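Local coordinates for protein diphosphomevalonate decarboxylase, putative (Trypanosoma brucei, PDB 2HKE) that probably catalyses the ATP-dependent decarboxylation of (R)-5-diphosphomevalonate to isopentenyl diphosphate, the isoprenoid precursor made by the mevalonate pathway, at residues 197-202 / 262-267. The protein carries 1 engineered substitution. Residues are numbered along the deposited sequence; the frame is centred on the assembly and turned at random.
Sequences VSSTKG and ITYATE. With SO4 (sulfate ion), chain C.
Tyr-264 brings its hydroxyl and ring edge up to the carbonyl of Val-197, just ahead of helix 199-209, in the C-terminal domain of this GHMP-superfamily enzyme. Its CG lies anti to the carbonyl carbon, which aims the phenol at the helix start, and OH donates to Val-197 O at 2.9 Å. The carbonyl oxygen lies near the ring plane, yet the donor stands 43° out of the carbonyl plane. Within 262-267, Ile-262 CG2 rests on one ring face, toward the rim. The other branch of Ile-262 spans loop and helix: CG1 meets Val-197 CG2 at 4.0 Å, the two side chains crossing at about a right angle, and CD1 lies 3.6 Å from Gly-202 CA in the first turn. The helix is N-capped by Ser-198, whose OG accepts a nearly straight bond from Lys-201 N (3.0 Å, 166°). OD2 of Asp-196, the residue before Val-197, accepts from Thr-263 N and so ties the two loops together again. A sulfate, probably from the crystallisation liquor, is held by Tyr-19, Lys-22, Arg-77, Ser-144 and Gly-145, and Thr-200 joins this site from the helix's first turn, OG1 donating to sulfate O1 at 2.7 Å.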
loop_
_atom_site.group_PDB
_atom_site.type_symbol
_atom_site.label_atom_id
_atom_site.label_comp_id
_atom_site.label_asym_id
_atom_site.label_seq_id
_atom_site.Cartn_x
_atom_site.Cartn_y
_atom_site.Cartn_z
ATOM N N VAL A 197 -7.120 -3.563 -17.007
ATOM C CA VAL A 197 -8.292 -3.570 -16.117
ATOM C C VAL A 197 -7.908 -3.072 -14.723
ATOM O O VAL A 197 -6.739 -3.173 -14.309
ATOM C CB VAL A 197 -8.941 -4.984 -16.024
ATOM C CG1 VAL A 197 -9.384 -5.452 -17.422
ATOM C CG2 VAL A 197 -7.964 -5.983 -15.391
ATOM N N SER A 198 -8.883 -2.534 -14.001
ATOM C CA SER A 198 -8.651 -2.139 -12.613
ATOM C C SER A 198 -8.307 -3.350 -11.774
ATOM O O SER A 198 -8.662 -4.460 -12.123
ATOM C CB SER A 198 -9.907 -1.496 -12.029
ATOM O OG SER A 198 -10.906 -2.487 -11.873
ATOM N N SER A 199 -7.601 -3.117 -10.674
ATOM C CA SER A 199 -7.290 -4.160 -9.695
ATOM C C SER A 199 -8.575 -4.841 -9.203
ATOM O O SER A 199 -8.662 -6.048 -9.130
ATOM C CB SER A 199 -6.565 -3.519 -8.507
ATOM O OG SER A 199 -5.186 -3.298 -8.833
ATOM N N THR A 200 -9.608 -4.051 -8.920
ATOM C CA THR A 200 -10.856 -4.624 -8.417
ATOM C C THR A 200 -11.472 -5.622 -9.425
ATOM O O THR A 200 -11.808 -6.753 -9.083
ATOM C CB THR A 200 -11.850 -3.541 -8.117
ATOM O OG1 THR A 200 -11.330 -2.677 -7.096
ATOM C CG2 THR A 200 -13.158 -4.139 -7.623
ATOM N N LYS A 201 -11.561 -5.209 -10.671
ATOM C CA LYS A 201 -12.071 -6.111 -11.695
ATOM C C LYS A 201 -11.097 -7.241 -12.017
ATOM O O LYS A 201 -11.516 -8.398 -12.117
ATOM C CB LYS A 201 -12.470 -5.349 -12.972
ATOM C CG LYS A 201 -13.753 -4.544 -12.742
ATOM C CD LYS A 201 -14.294 -3.988 -14.022
ATOM C CE LYS A 201 -15.421 -3.008 -13.775
ATOM N NZ LYS A 201 -15.784 -2.364 -15.113
ATOM N N GLY A 202 -9.813 -6.907 -12.165
ATOM C CA GLY A 202 -8.815 -7.907 -12.557
ATOM C C GLY A 202 -8.707 -9.052 -11.577
ATOM O O GLY A 202 -8.549 -10.230 -11.964
ATOM N N ILE A 262 -3.695 -10.145 -18.041
ATOM C CA ILE A 262 -3.530 -8.870 -17.358
ATOM C C ILE A 262 -2.039 -8.582 -17.267
ATOM O O ILE A 262 -1.257 -9.453 -16.790
ATOM C CB ILE A 262 -4.062 -8.926 -15.897
ATOM C CG1 ILE A 262 -5.568 -9.194 -15.852
ATOM C CG2 ILE A 262 -3.699 -7.597 -15.166
ATOM C CD1 ILE A 262 -6.161 -9.475 -14.412
ATOM N N THR A 263 -1.649 -7.379 -17.676
ATOM C CA THR A 263 -0.243 -6.963 -17.645
ATOM C C THR A 263 -0.126 -5.601 -17.016
ATOM O O THR A 263 -0.588 -4.596 -17.578
ATOM C CB THR A 263 0.335 -6.841 -19.076
ATOM O OG1 THR A 263 0.086 -8.075 -19.776
ATOM C CG2 THR A 263 1.833 -6.554 -19.007
ATOM N N TYR A 264 0.506 -5.549 -15.842
ATOM C CA TYR A 264 0.796 -4.274 -15.248
ATOM C C TYR A 264 2.286 -3.921 -15.342
ATOM O O TYR A 264 2.649 -2.770 -15.166
ATOM C CB TYR A 264 0.371 -4.310 -13.781
ATOM C CG TYR A 264 -1.098 -4.505 -13.571
ATOM C CD1 TYR A 264 -2.026 -3.651 -14.139
ATOM C CD2 TYR A 264 -1.566 -5.535 -12.751
ATOM C CE1 TYR A 264 -3.417 -3.833 -13.905
ATOM C CE2 TYR A 264 -2.916 -5.716 -12.523
ATOM C CZ TYR A 264 -3.842 -4.841 -13.067
ATOM O OH TYR A 264 -5.186 -5.070 -12.807
ATOM N N ALA A 265 3.130 -4.931 -15.497
ATOM C CA ALA A 265 4.589 -4.738 -15.549
ATOM C C ALA A 265 5.009 -4.279 -16.940
ATOM O O ALA A 265 4.375 -4.628 -17.927
ATOM C CB ALA A 265 5.252 -5.994 -15.224
ATOM N N THR A 266 6.060 -3.469 -16.985
ATOM C CA THR A 266 6.701 -3.061 -18.227
ATOM C C THR A 266 8.065 -3.708 -18.302
ATOM O O THR A 266 8.505 -4.368 -17.369
ATOM C CB THR A 266 6.903 -1.573 -18.236
ATOM O OG1 THR A 266 7.836 -1.227 -17.187
ATOM C CG2 THR A 266 5.566 -0.813 -18.064
ATOM N N GLU A 267 8.796 -3.466 -19.385
ATOM C CA GLU A 267 10.137 -4.067 -19.439
ATOM C C GLU A 267 11.064 -3.411 -18.418
ATOM O O GLU A 267 12.087 -3.987 -18.051
ATOM C CB GLU A 267 10.720 -3.948 -20.824
ATOM C CG GLU A 267 10.063 -4.920 -21.868
ATOM C CD GLU A 267 10.282 -6.398 -21.564
ATOM O OE1 GLU A 267 11.342 -6.767 -20.972
ATOM O OE2 GLU A 267 9.374 -7.222 -21.907
HETATM S S SO4 C . -10.501 -3.286 -3.669
HETATM O O1 SO4 C . -11.434 -3.851 -4.624
HETATM O O2 SO4 C . -9.149 -3.442 -4.152
HETATM O O3 SO4 C . -10.764 -1.863 -3.491
HETATM O O4 SO4 C . -10.614 -3.994 -2.391
#